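PDB 5OQ3: Cwp19 from Clostridioides difficile, which is a cell-wall protein whose TIM-barrel domain, the part described here, probably acts as a glycoside hydrolase, an amidase activity being less certain. Local coordinates for residues 71-76 and 119-124; 185-190 and 240-245; 192-197 and 270-275; 247-252 and 264-269. All blocks are in the same frame, centred on the assembly; numbering follows the deposited sequence. Where two conformers were deposited one is given.

Interaction 1 of 4, residues 71-76 and 119-124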
loop_
_atom_site.group_PDB
_atom_site.type_symbol
_atom_site.label_atom_id
_atom_site.label_comp_id
_atom_site.label_asym_id
_atom_site.label_seq_id
_atom_site.Cartn_x
_atom_site.Cartn_y
_atom_site.Cartn_z
ATOM N N VAL A 71 6.122 6.239 -0.190
ATOM C CA VAL A 71 7.271 5.666 -0.905
ATOM C C VAL A 71 7.484 4.226 -0.459
ATOM O O VAL A 71 7.570 3.971 0.739
ATOM C CB VAL A 71 8.524 6.514 -0.627
ATOM C CG1 VAL A 71 9.715 5.931 -1.375
ATOM C CG2 VAL A 71 8.253 7.980 -1.049
ATOM N N GLN A 72 7.553 3.303 -1.405
ATOM C CA GLN A 72 7.627 1.855 -1.155
ATOM C C GLN A 72 9.024 1.457 -0.729
ATOM O O GLN A 72 9.895 1.247 -1.546
ATOM C CB GLN A 72 7.185 1.130 -2.434
ATOM C CG GLN A 72 6.886 -0.344 -2.280
ATOM C CD GLN A 72 6.346 -0.941 -3.543
ATOM O OE1 GLN A 72 6.697 -0.481 -4.639
ATOM N NE2 GLN A 72 5.527 -1.995 -3.417
ATOM N N VAL A 73 9.208 1.369 0.594
ATOM C CA VAL A 73 10.481 1.038 1.194
ATOM C C VAL A 73 10.720 -0.470 1.333
ATOM O O VAL A 73 11.841 -0.892 1.555
ATOM C CB VAL A 73 10.697 1.745 2.542
ATOM C CG1 VAL A 73 10.634 3.270 2.390
ATOM C CG2 VAL A 73 9.764 1.276 3.646
ATOM N N ARG A 74 9.628 -1.246 1.257
ATOM C CA ARG A 74 9.666 -2.736 1.284
ATOM C C ARG A 74 8.791 -3.259 0.159
ATOM O O ARG A 74 7.655 -3.673 0.391
ATOM C CB ARG A 74 9.160 -3.258 2.620
ATOM C CG ARG A 74 9.122 -4.775 2.775
ATOM C CD ARG A 74 8.394 -5.140 4.045
ATOM N NE ARG A 74 8.152 -6.559 4.188
ATOM C CZ ARG A 74 8.936 -7.420 4.823
ATOM N NH1 ARG A 74 10.080 -7.042 5.335
ATOM N NH2 ARG A 74 8.525 -8.695 4.971
ATOM N N PRO A 75 9.336 -3.267 -1.072
ATOM C CA PRO A 75 8.570 -3.817 -2.173
ATOM C C PRO A 75 8.525 -5.324 -2.229
ATOM O O PRO A 75 7.566 -5.868 -2.789
ATOM C CB PRO A 75 9.297 -3.289 -3.401
ATOM C CG PRO A 75 10.695 -3.064 -2.971
ATOM C CD PRO A 75 10.538 -2.562 -1.561
ATOM N N LYS A 76 9.507 -6.005 -1.628
ATOM C CA LYS A 76 9.673 -7.453 -1.845
ATOM C C LYS A 76 10.530 -8.070 -0.733
ATOM O O LYS A 76 11.666 -8.504 -0.966
ATOM C CB LYS A 76 10.266 -7.689 -3.226
ATOM C CG LYS A 76 10.327 -9.133 -3.648
ATOM C CD LYS A 76 11.081 -9.229 -4.961
ATOM C CE LYS A 76 11.563 -10.637 -5.170
ATOM N NZ LYS A 76 12.657 -10.674 -6.160
ATOM N N PHE A 119 6.010 12.291 4.544
ATOM C CA PHE A 119 6.607 11.073 4.023
ATOM C C PHE A 119 5.970 9.890 4.737
ATOM O O PHE A 119 6.100 9.728 5.956
ATOM C CB PHE A 119 8.116 11.070 4.278
ATOM C CG PHE A 119 8.810 9.910 3.632
ATOM C CD1 PHE A 119 8.837 8.668 4.243
ATOM C CD2 PHE A 119 9.439 10.062 2.391
ATOM C CE1 PHE A 119 9.457 7.604 3.649
ATOM C CE2 PHE A 119 10.074 8.983 1.796
ATOM C CZ PHE A 119 10.089 7.764 2.436
ATOM N N HIS A 120 5.286 9.037 4.006
ATOM C CA HIS A 120 4.733 7.777 4.523
ATOM C C HIS A 120 5.549 6.628 3.922
ATOM O O HIS A 120 5.669 6.498 2.721
ATOM C CB HIS A 120 3.264 7.590 4.188
ATOM C CG HIS A 120 2.359 8.557 4.883
ATOM N ND1 HIS A 120 1.023 8.291 5.093
ATOM C CD2 HIS A 120 2.591 9.774 5.444
ATOM C CE1 HIS A 120 0.477 9.310 5.728
ATOM N NE2 HIS A 120 1.395 10.224 5.947
ATOM N N ALA A 121 6.126 5.800 4.781
ATOM C CA ALA A 121 6.865 4.602 4.389
ATOM C C ALA A 121 5.895 3.474 4.099
ATOM O O ALA A 121 5.135 3.059 4.992
ATOM C CB ALA A 121 7.822 4.207 5.503
ATOM N N TRP A 122 5.921 2.988 2.850
ATOM C CA TRP A 122 5.041 1.954 2.385
ATOM C C TRP A 122 5.763 0.588 2.383
ATOM O O TRP A 122 6.844 0.439 1.809
ATOM C CB TRP A 122 4.502 2.368 1.028
ATOM C CG TRP A 122 3.946 1.379 0.071
ATOM C CD1 TRP A 122 3.415 0.132 0.340
ATOM C CD2 TRP A 122 3.772 1.588 -1.325
ATOM N NE1 TRP A 122 2.993 -0.446 -0.820
ATOM C CE2 TRP A 122 3.209 0.413 -1.852
ATOM C CE3 TRP A 122 4.087 2.629 -2.202
ATOM C CZ2 TRP A 122 2.905 0.263 -3.219
ATOM C CZ3 TRP A 122 3.817 2.473 -3.560
ATOM C CH2 TRP A 122 3.231 1.300 -4.047
ATOM N N PHE A 123 5.093 -0.369 3.002
ATOM C CA PHE A 123 5.573 -1.746 3.141
ATOM C C PHE A 123 4.578 -2.734 2.526
ATOM O O PHE A 123 3.350 -2.584 2.687
ATOM C CB PHE A 123 5.712 -2.112 4.621
ATOM C CG PHE A 123 6.633 -1.229 5.407
ATOM C CD1 PHE A 123 6.202 -0.007 5.954
ATOM C CD2 PHE A 123 7.903 -1.668 5.739
ATOM C CE1 PHE A 123 7.046 0.777 6.695
ATOM C CE2 PHE A 123 8.752 -0.871 6.474
ATOM C CZ PHE A 123 8.318 0.348 6.985
ATOM N N ASN A 124 5.106 -3.788 1.890
ATOM C CA ASN A 124 4.316 -4.963 1.515
ATOM C C ASN A 124 4.627 -6.042 2.577
ATOM O O ASN A 124 5.766 -6.466 2.683
ATOM C CB ASN A 124 4.654 -5.393 0.095
ATOM C CG ASN A 124 3.871 -6.612 -0.337
ATOM O OD1 ASN A 124 3.740 -7.584 0.425
ATOM N ND2 ASN A 124 3.396 -6.597 -1.603
#
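Gln72 and Trp122 both swing CG away from their own backbone N (chi1 -166° and 159°), and the extended glutamine then runs across the indole. Its CB makes a CH-pi contact 3.7 Å from the centroid of the Trp122 six-membered ring, CG follows over the middle of the ring system, and the amide stacks nearly flat with Gln72 NE2 3.5 Å from Trp122 CZ2. On the face that bears Ala121 and Phe123, Val73 CG2 lies over the Phe123 ring, 3.8 Å from the Phe123 centroid, and Val71 CG2 meets Phe119 CE2 at 3.5 Å; branched and aromatic carbons suit this side, covered by helices 104-114 and 165-181. The two strands are parallel, but a beta bulge shifts the register between Gln72 and Arg74. Trp122 O receives Val73 N (2.8 Å) and, weakly, Arg74 N. Arg74, extended as far as NE, gives that N-H to Asn124 O at 2.8 Å, with the oxygen close to the guanidinium plane, while Asn124 N bonds to Arg74 O. Gln72 OE1, held by Ser33 and Val35, and Trp122 NE1, held by Asp190, are satisfied though buried, which should also limit rotation of the stacked pair.

Interaction 2 of 4, residues 185-190 and 240-245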
loop_
_atom_site.group_PDB
_atom_site.type_symbol
_atom_site.label_atom_id
_atom_site.label_comp_id
_atom_site.label_asym_id
_atom_site.label_seq_id
_atom_site.Cartn_x
_atom_site.Cartn_y
_atom_site.Cartn_z
ATOM N N ASP A 185 6.649 10.173 8.722
ATOM C CA ASP A 185 5.379 10.743 9.223
ATOM C C ASP A 185 4.239 9.725 9.280
ATOM O O ASP A 185 3.277 9.890 10.031
ATOM C CB ASP A 185 4.953 11.903 8.321
ATOM C CG ASP A 185 6.027 12.926 8.214
ATOM O OD1 ASP A 185 6.349 13.547 9.250
ATOM O OD2 ASP A 185 6.630 13.118 7.142
ATOM N N GLY A 186 4.390 8.630 8.523
ATOM C CA GLY A 186 3.366 7.581 8.437
ATOM C C GLY A 186 3.953 6.255 8.024
ATOM O O GLY A 186 5.042 6.206 7.423
ATOM N N VAL A 187 3.208 5.206 8.340
ATOM C CA VAL A 187 3.452 3.826 7.851
ATOM C C VAL A 187 2.209 3.433 7.052
ATOM O O VAL A 187 1.093 3.662 7.512
ATOM C CB VAL A 187 3.680 2.873 9.070
ATOM C CG1 VAL A 187 3.682 1.417 8.619
ATOM C CG2 VAL A 187 4.925 3.278 9.855
ATOM N N HIS A 188 2.441 2.857 5.872
ATOM C CA HIS A 188 1.399 2.546 4.929
ATOM C C HIS A 188 1.547 1.103 4.425
ATOM O O HIS A 188 2.666 0.703 4.032
ATOM C CB HIS A 188 1.554 3.483 3.744
ATOM C CG HIS A 188 0.531 3.346 2.653
ATOM N ND1 HIS A 188 -0.581 4.155 2.594
ATOM C CD2 HIS A 188 0.506 2.577 1.549
ATOM C CE1 HIS A 188 -1.269 3.862 1.501
ATOM N NE2 HIS A 188 -0.635 2.908 0.851
ATOM N N PHE A 189 0.453 0.335 4.424
ATOM C CA PHE A 189 0.395 -0.950 3.698
ATOM C C PHE A 189 -0.564 -0.773 2.532
ATOM O O PHE A 189 -1.595 -0.116 2.680
ATOM C CB PHE A 189 -0.152 -2.113 4.577
ATOM C CG PHE A 189 0.727 -2.538 5.741
ATOM C CD1 PHE A 189 2.014 -2.035 6.002
ATOM C CD2 PHE A 189 0.259 -3.521 6.565
ATOM C CE1 PHE A 189 2.767 -2.483 7.084
ATOM C CE2 PHE A 189 1.021 -3.994 7.614
ATOM C CZ PHE A 189 2.255 -3.478 7.873
ATOM N N ASP A 190 -0.228 -1.397 1.399
ATOM C CA ASP A 190 -1.146 -1.438 0.274
ATOM C C ASP A 190 -2.026 -2.682 0.348
ATOM O O ASP A 190 -2.360 -3.149 1.456
ATOM C CB ASP A 190 -0.430 -1.217 -1.066
ATOM C CG ASP A 190 0.562 -2.295 -1.420
ATOM O OD1 ASP A 190 1.297 -2.747 -0.508
ATOM O OD2 ASP A 190 0.719 -2.616 -2.626
ATOM N N VAL A 240 2.958 9.377 14.688
ATOM C CA VAL A 240 3.097 8.741 13.370
ATOM C C VAL A 240 1.839 7.977 13.083
ATOM O O VAL A 240 1.353 7.211 13.913
ATOM C CB VAL A 240 4.315 7.791 13.365
ATOM C CG1 VAL A 240 4.327 6.931 12.117
ATOM C CG2 VAL A 240 5.587 8.631 13.425
ATOM N N VAL A 241 1.297 8.214 11.889
ATOM C CA VAL A 241 0.006 7.589 11.475
ATOM C C VAL A 241 0.235 6.232 10.800
ATOM O O VAL A 241 1.279 5.995 10.199
ATOM C CB VAL A 241 -0.820 8.527 10.591
ATOM C CG1 VAL A 241 -1.114 9.801 11.351
ATOM C CG2 VAL A 241 -0.151 8.872 9.252
ATOM N N PHE A 242 -0.772 5.394 10.874
ATOM C CA PHE A 242 -0.763 4.088 10.224
ATOM C C PHE A 242 -2.002 3.966 9.348
ATOM O O PHE A 242 -3.147 4.156 9.815
ATOM C CB PHE A 242 -0.776 2.993 11.297
ATOM C CG PHE A 242 -0.814 1.608 10.753
ATOM C CD1 PHE A 242 0.081 1.180 9.789
ATOM C CD2 PHE A 242 -1.759 0.699 11.189
ATOM C CE1 PHE A 242 0.018 -0.104 9.267
ATOM C CE2 PHE A 242 -1.791 -0.581 10.703
ATOM C CZ PHE A 242 -0.924 -0.991 9.737
ATOM N N GLY A 243 -1.782 3.622 8.095
ATOM C CA GLY A 243 -2.901 3.444 7.186
ATOM C C GLY A 243 -2.704 2.305 6.220
ATOM O O GLY A 243 -1.591 1.834 5.985
ATOM N N VAL A 244 -3.846 1.903 5.633
ATOM C CA VAL A 244 -3.858 0.805 4.693
ATOM C C VAL A 244 -4.710 1.201 3.513
ATOM O O VAL A 244 -5.765 1.822 3.651
ATOM C CB VAL A 244 -4.449 -0.490 5.376
ATOM C CG1 VAL A 244 -4.505 -1.655 4.416
ATOM C CG2 VAL A 244 -3.672 -0.832 6.622
ATOM N N SER A 245 -4.239 0.753 2.344
ATOM C CA SER A 245 -4.945 0.932 1.099
ATOM C C SER A 245 -5.404 -0.418 0.542
ATOM O O SER A 245 -4.637 -1.097 -0.156
ATOM C CB SER A 245 -4.063 1.642 0.073
ATOM O OG SER A 245 -4.688 1.860 -1.160
#
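Phe242 leans from its strand across Val187 toward Phe189. CB only sets the course, with CG anti to the backbone N (chi1 178°). CD1 lies 3.5 Å from Val187 O and 3.8 Å from Val187 CG1, CE1 touches the same methyl and comes over the centre of the Phe189 ring, and at the tip CZ stands 4.2 Å from Phe189 CE2. The result is a T-shaped pair, the edge of Phe242 toward the face of Phe189, with planes at 87° and centroids 5.3 Å apart. Rings and valines suit this face because helices 165-181 and 214-236 pack on it through residues such as Ile175 and Val229.

The opposite face looks into the barrel. There Gly186, having no side chain, lets Val241 CG2 come within 3.8 Å of its CA, and His188 faces Gly243 while its NE2 approaches Ser245 CB at 3.7 Å; His188 ND1 is bonded to Tyr286. Between the faces, five backbone hydrogen bonds join the strands, from Val241 N to Asp185 O at one end to Ser245 N to Phe189 O (2.8 Å) at the other. The whole sheet is eight parallel strands closed in sequence order, and these two, joined by a beta-alpha-beta crossover through helix 214-236, are its neighbouring fourth and fifth strands: the TIM barrel.

Interaction 3 of 4, residues 192-197 and 270-275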
loop_
_atom_site.group_PDB
_atom_site.type_symbol
_atom_site.label_atom_id
_atom_site.label_comp_id
_atom_site.label_asym_id
_atom_site.label_seq_id
_atom_site.Cartn_x
_atom_site.Cartn_y
_atom_site.Cartn_z
ATOM N N TYR A 192 -2.185 -6.006 -0.619
ATOM C CA TYR A 192 -1.864 -7.422 -0.720
ATOM C C TYR A 192 -1.837 -8.064 0.662
ATOM O O TYR A 192 -1.079 -7.653 1.548
ATOM C CB TYR A 192 -0.565 -7.683 -1.475
ATOM C CG TYR A 192 -0.554 -7.140 -2.875
ATOM C CD1 TYR A 192 -1.234 -7.795 -3.896
ATOM C CD2 TYR A 192 0.120 -5.962 -3.186
ATOM C CE1 TYR A 192 -1.232 -7.298 -5.183
ATOM C CE2 TYR A 192 0.123 -5.457 -4.485
ATOM C CZ TYR A 192 -0.536 -6.140 -5.464
ATOM O OH TYR A 192 -0.534 -5.632 -6.734
ATOM N N PHE A 193 -2.672 -9.090 0.808
ATOM C CA PHE A 193 -2.765 -9.816 2.027
ATOM C C PHE A 193 -2.610 -11.303 1.698
ATOM O O PHE A 193 -1.575 -11.676 1.159
ATOM C CB PHE A 193 -4.054 -9.417 2.788
ATOM C CG PHE A 193 -4.046 -7.995 3.197
ATOM C CD1 PHE A 193 -3.354 -7.619 4.319
ATOM C CD2 PHE A 193 -4.593 -7.019 2.365
ATOM C CE1 PHE A 193 -3.289 -6.322 4.690
ATOM C CE2 PHE A 193 -4.520 -5.713 2.733
ATOM C CZ PHE A 193 -3.870 -5.356 3.894
ATOM N N TYR A 194 -3.621 -12.136 1.888
ATOM C CA TYR A 194 -3.525 -13.503 1.406
ATOM C C TYR A 194 -3.635 -13.440 -0.109
ATOM O O TYR A 194 -4.373 -12.603 -0.633
ATOM C CB TYR A 194 -4.662 -14.376 1.967
ATOM C CG TYR A 194 -4.460 -14.872 3.361
ATOM C CD1 TYR A 194 -4.817 -14.100 4.452
ATOM C CD2 TYR A 194 -3.952 -16.159 3.598
ATOM C CE1 TYR A 194 -4.656 -14.575 5.763
ATOM C CE2 TYR A 194 -3.797 -16.649 4.893
ATOM C CZ TYR A 194 -4.113 -15.834 5.962
ATOM O OH TYR A 194 -3.932 -16.321 7.225
ATOM N N PRO A 195 -2.893 -14.321 -0.833
ATOM C CA PRO A 195 -2.907 -14.216 -2.284
ATOM C C PRO A 195 -4.056 -14.899 -2.938
ATOM O O PRO A 195 -4.194 -14.813 -4.130
ATOM C CB PRO A 195 -1.624 -14.933 -2.681
ATOM C CG PRO A 195 -1.399 -15.943 -1.575
ATOM C CD PRO A 195 -1.818 -15.228 -0.341
ATOM N N GLY A 196 -4.872 -15.634 -2.225
ATOM C CA GLY A 196 -6.029 -16.177 -2.899
ATOM C C GLY A 196 -6.838 -16.925 -1.944
ATOM O O GLY A 196 -6.463 -17.076 -0.762
ATOM N N VAL A 197 -7.977 -17.353 -2.450
ATOM C CA VAL A 197 -8.979 -17.996 -1.641
ATOM C C VAL A 197 -8.315 -19.137 -0.912
ATOM O O VAL A 197 -8.543 -19.269 0.277
ATOM C CB VAL A 197 -10.246 -18.438 -2.417
ATOM C CG1 VAL A 197 -10.959 -17.229 -3.032
ATOM C CG2 VAL A 197 -9.939 -19.487 -3.480
ATOM N N GLY A 270 -11.535 -12.655 -1.257
ATOM C CA GLY A 270 -10.452 -12.995 -2.166
ATOM C C GLY A 270 -9.057 -12.883 -1.589
ATOM O O GLY A 270 -8.160 -13.552 -2.058
ATOM N N THR A 271 -8.868 -12.020 -0.585
ATOM C CA THR A 271 -7.562 -11.842 0.100
ATOM C C THR A 271 -7.661 -11.748 1.622
ATOM O O THR A 271 -6.658 -11.589 2.296
ATOM C CB THR A 271 -6.737 -10.653 -0.472
ATOM O OG1 THR A 271 -7.160 -9.403 0.049
ATOM C CG2 THR A 271 -6.868 -10.544 -1.956
ATOM N N TYR A 272 -8.863 -11.896 2.160
ATOM C CA TYR A 272 -9.142 -11.894 3.619
ATOM C C TYR A 272 -8.834 -10.571 4.264
ATOM O O TYR A 272 -8.341 -10.533 5.387
ATOM C CB TYR A 272 -8.530 -13.134 4.365
ATOM C CG TYR A 272 -8.985 -14.418 3.705
ATOM C CD1 TYR A 272 -10.274 -14.930 3.907
ATOM C CD2 TYR A 272 -8.150 -15.114 2.836
ATOM C CE1 TYR A 272 -10.693 -16.090 3.256
ATOM C CE2 TYR A 272 -8.588 -16.275 2.184
ATOM C CZ TYR A 272 -9.832 -16.776 2.413
ATOM O OH TYR A 272 -10.217 -17.898 1.707
ATOM N N ALA A 273 -9.153 -9.496 3.562
ATOM C CA ALA A 273 -8.960 -8.137 3.989
ATOM C C ALA A 273 -10.320 -7.571 4.357
ATOM O O ALA A 273 -11.079 -7.139 3.516
ATOM C CB ALA A 273 -8.292 -7.332 2.890
ATOM N N ASP A 274 -10.623 -7.600 5.624
ATOM C CA ASP A 274 -11.919 -7.250 6.192
ATOM C C ASP A 274 -11.874 -5.778 6.603
ATOM O O ASP A 274 -11.792 -5.433 7.785
ATOM C CB ASP A 274 -12.285 -8.154 7.347
ATOM C CG ASP A 274 -13.715 -7.966 7.812
ATOM O OD1 ASP A 274 -14.412 -7.025 7.335
ATOM O OD2 ASP A 274 -14.128 -8.780 8.671
ATOM N N THR A 275 -11.929 -4.911 5.613
ATOM C CA THR A 275 -11.700 -3.473 5.856
ATOM C C THR A 275 -12.718 -2.930 6.841
ATOM O O THR A 275 -12.373 -2.084 7.647
ATOM C CB THR A 275 -11.790 -2.722 4.540
ATOM O OG1 THR A 275 -11.022 -3.440 3.581
ATOM C CG2 THR A 275 -11.293 -1.302 4.709
#
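Tyr194 N donates to Thr271 O at 3.1 Å where two irregular loops run roughly antiparallel, their end-to-end directions 145° apart, and this is their one backbone-to-backbone hydrogen bond. Beyond it the side chains take over. Tyr272 has a left-handed backbone conformation and sends its ring between Tyr194 and Val197. The ring turns an edge toward the face of Tyr194, their planes 83° apart, and Tyr272 CD2 lies 3.7 Å from Tyr194 CB and as close to its CG. Farther along, the same edge passes Gly196 O and ends in the hydroxyl, which donates to Val197 O at 2.6 Å, in the carbonyl plane and on a lone pair. Tyrosine suits the place because one side chain supplies both an aromatic edge for its neighbour and a donor for a carbonyl of the facing loop.

Both segments belong to the beta-alpha loops at the C-terminal ends of the TIM-barrel strands, the rim where this fold carries its active sites: residues 192-197 come after strand 186-189, whereas the loop 270-275 is part of the long excursion after strand 241-244. Nearer the barrel, Phe193 CD2 packs on Ala273 CB at 3.7 Å; the small methyl leaves room for the phenyl ring, which also meets Trp278 and reaches Val222 of helix 214-236. That helix receives the tyrosines as well, for Tyr194 OH is bonded to Asn221 and Tyr272 OH has a weak bond from Arg218. Past Ala273 the chain makes an inverse gamma turn centred on Asp274, which occupies the N-cap of helix 275-280 and also binds Trp250 NE1 through OD1.

Interaction 4 of 4, residues 247-252 and 264-269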
loop_
_atom_site.group_PDB
_atom_site.type_symbol
_atom_site.label_atom_id
_atom_site.label_comp_id
_atom_site.label_asym_id
_atom_site.label_seq_id
_atom_site.Cartn_x
_atom_site.Cartn_y
_atom_site.Cartn_z
ATOM N N ALA A 247 -8.143 -3.006 -1.644
ATOM C CA ALA A 247 -8.913 -2.976 -2.880
ATOM C C ALA A 247 -10.270 -2.247 -2.638
ATOM O O ALA A 247 -10.779 -2.147 -1.511
ATOM C CB ALA A 247 -9.151 -4.384 -3.365
ATOM N N GLY A 248 -10.841 -1.766 -3.728
ATOM C CA GLY A 248 -11.958 -0.845 -3.662
ATOM C C GLY A 248 -13.336 -1.411 -3.332
ATOM O O GLY A 248 -14.253 -0.638 -3.009
ATOM N N ILE A 249 -13.489 -2.730 -3.434
ATOM C CA ILE A 249 -14.714 -3.405 -3.037
ATOM C C ILE A 249 -14.385 -4.318 -1.828
ATOM O O ILE A 249 -13.477 -5.160 -1.880
ATOM C CB ILE A 249 -15.337 -4.220 -4.188
ATOM C CG1 ILE A 249 -15.851 -3.270 -5.278
ATOM C CG2 ILE A 249 -16.463 -5.123 -3.678
ATOM C CD1 ILE A 249 -16.195 -3.962 -6.570
ATOM N N TRP A 250 -15.156 -4.137 -0.760
ATOM C CA TRP A 250 -15.086 -4.944 0.452
ATOM C C TRP A 250 -15.961 -6.205 0.299
ATOM O O TRP A 250 -15.420 -7.325 0.213
ATOM C CB TRP A 250 -15.500 -4.090 1.643
ATOM C CG TRP A 250 -15.677 -4.857 2.901
ATOM C CD1 TRP A 250 -14.686 -5.405 3.692
ATOM C CD2 TRP A 250 -16.922 -5.183 3.538
ATOM N NE1 TRP A 250 -15.256 -6.038 4.778
ATOM C CE2 TRP A 250 -16.620 -5.951 4.689
ATOM C CE3 TRP A 250 -18.261 -4.975 3.204
ATOM C CZ2 TRP A 250 -17.608 -6.469 5.526
ATOM C CZ3 TRP A 250 -19.243 -5.453 4.091
ATOM C CH2 TRP A 250 -18.906 -6.194 5.199
ATOM N N ARG A 251 -17.272 -5.991 0.132
ATOM C CA ARG A 251 -18.203 -7.073 -0.233
ATOM C C ARG A 251 -19.258 -6.446 -1.148
ATOM O O ARG A 251 -19.704 -5.325 -0.906
ATOM C CB ARG A 251 -18.944 -7.700 0.961
ATOM C CG ARG A 251 -18.043 -8.325 1.977
ATOM C CD ARG A 251 -18.809 -9.070 3.045
ATOM N NE ARG A 251 -19.229 -10.377 2.588
ATOM C CZ ARG A 251 -19.846 -11.273 3.351
ATOM N NH1 ARG A 251 -20.097 -12.467 2.862
ATOM N NH2 ARG A 251 -20.236 -10.965 4.577
ATOM N N ASN A 252 -19.688 -7.203 -2.160
ATOM C CA ASN A 252 -20.819 -6.819 -2.950
ATOM C C ASN A 252 -22.142 -7.031 -2.167
ATOM O O ASN A 252 -22.253 -7.920 -1.306
ATOM C CB ASN A 252 -20.852 -7.628 -4.240
ATOM C CG ASN A 252 -19.597 -7.481 -5.073
ATOM O OD1 ASN A 252 -19.128 -6.366 -5.308
ATOM N ND2 ASN A 252 -19.071 -8.608 -5.575
ATOM N N GLY A 264 -18.037 -8.355 -9.094
ATOM C CA GLY A 264 -16.574 -8.578 -9.156
ATOM C C GLY A 264 -15.867 -8.702 -7.808
ATOM O O GLY A 264 -16.504 -8.836 -6.777
ATOM N N ASN A 265 -14.545 -8.599 -7.839
ATOM C CA ASN A 265 -13.723 -9.131 -6.758
ATOM C C ASN A 265 -13.870 -8.366 -5.455
ATOM O O ASN A 265 -13.852 -7.148 -5.424
ATOM C CB ASN A 265 -12.252 -9.257 -7.187
ATOM C CG ASN A 265 -12.011 -10.443 -8.122
ATOM O OD1 ASN A 265 -12.903 -11.253 -8.370
ATOM N ND2 ASN A 265 -10.799 -10.553 -8.628
ATOM N N GLU A 266 -14.021 -9.139 -4.387
ATOM C CA GLU A 266 -14.240 -8.646 -3.052
ATOM C C GLU A 266 -13.031 -8.895 -2.175
ATOM O O GLU A 266 -12.545 -10.008 -2.090
ATOM C CB GLU A 266 -15.418 -9.423 -2.471
ATOM C CG GLU A 266 -16.728 -9.216 -3.202
ATOM C CD GLU A 266 -17.783 -10.244 -2.822
ATOM O OE1 GLU A 266 -17.584 -11.428 -3.131
ATOM O OE2 GLU A 266 -18.797 -9.869 -2.246
ATOM N N SER A 267 -12.577 -7.849 -1.486
ATOM C CA SER A 267 -11.411 -7.993 -0.600
ATOM C C SER A 267 -11.650 -8.915 0.590
ATOM O O SER A 267 -10.720 -9.625 1.014
ATOM C CB SER A 267 -10.898 -6.649 -0.112
ATOM O OG SER A 267 -11.680 -6.104 0.941
ATOM N N TYR A 268 -12.898 -8.993 1.053
ATOM C CA TYR A 268 -13.264 -9.814 2.204
ATOM C C TYR A 268 -12.974 -11.310 1.959
ATOM O O TYR A 268 -12.606 -12.005 2.890
ATOM C CB TYR A 268 -14.745 -9.572 2.479
ATOM C CG TYR A 268 -15.359 -10.296 3.624
ATOM C CD1 TYR A 268 -15.359 -9.728 4.894
ATOM C CD2 TYR A 268 -16.023 -11.493 3.445
ATOM C CE1 TYR A 268 -15.997 -10.347 5.950
ATOM C CE2 TYR A 268 -16.610 -12.125 4.507
ATOM C CZ TYR A 268 -16.605 -11.549 5.756
ATOM O OH TYR A 268 -17.248 -12.183 6.792
ATOM N N VAL A 269 -13.242 -11.737 0.720
ATOM C CA VAL A 269 -13.345 -13.128 0.268
ATOM C C VAL A 269 -12.048 -13.544 -0.418
ATOM O O VAL A 269 -11.538 -14.658 -0.223
ATOM C CB VAL A 269 -14.504 -13.243 -0.792
ATOM C CG1 VAL A 269 -14.676 -14.659 -1.339
ATOM C CG2 VAL A 269 -15.817 -12.761 -0.200
HETATM O O HOH W 1 -11.858 -3.302 0.908
HETATM O O HOH W 2 -12.039 -5.649 -4.255
HETATM O O HOH W 3 -19.975 -11.430 -5.274
#
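Tyr268 carries the Arg251 side chain on one face and turns its edge to the indole of Trp250. The guanidinium of Arg251 lies flat on the phenol ring, planes 12° apart, in an off-centre cation-pi contact; Arg251 CZ lies 4.1 Å and Arg251 CD, over the same face, 3.8 Å from the Tyr268 ring centroid. The bend at chi3 (80°) brings the NE end down onto the ring. Toward Trp250 the arrangement is offset edge-to-face, Tyr268 CD1 coming 3.7 Å from Trp250 NE1, whose N-H is bonded to Asp274, and one indole face holds both Tyr268 CB and Arg251 CG.

A second pair of flat groups, the amide of Asn252 and the carboxylate of Glu266, is stacked almost parallel. Glu266 OE2 takes Asn252 N on its anti side at 2.8 Å and is held again by Ser255 OG. Asn252 ND2 gives a hydrogen to Gly264 O at 2.8 Å, within the amide plane; asparagine suits the place because the same amide also offers an acceptor, OD1, to Thr262.

Just after the N-cap residue Glu266, the loop 247-252 supplies carbonyls to the first N-H groups of the helix: Ser267 N bonds to Ile249 O (2.9 Å) and Tyr268 N to Trp250 O (3.1 Å). One water bridges Ala247 O and Ser267 OG, which is also bonded to Ala273 O, and a second bridges Ile249 O and Asn265 O. The short helix 267-270 is thus fastened to the loop leaving strand 241-244, with Trp250 against helix 275-280, Tyr268 meeting Arg219 of helix 214-236, and Gly248 O bonded to Trp309 of helix 302-313.

From the N terminus, interaction 1 comes first, pairing strands 68-74 and 118-123 after a connection that includes helix 104-114. Interaction 2 follows in series, closing the connection through helix 214-236; the two are neighbours in one sheet, since strands 118-123 and 186-189 adjoin, and Ala121 O bonds to His188 N. Interaction 3 starts soon after strand 186-189 and closes beyond strand 241-244, so it crosses interaction 2, touching it where Phe193 meets Val244. Interaction 4 is nested inside the loop closed by interaction 3, and Ser267 OG to Ala273 O joins them. Interactions 1 and 2 thus tie neighbouring barrel strands, 3 and 4 the loops after strands 186-189 and 241-244; Asn124 on Tyr192 links interactions 1 and 3.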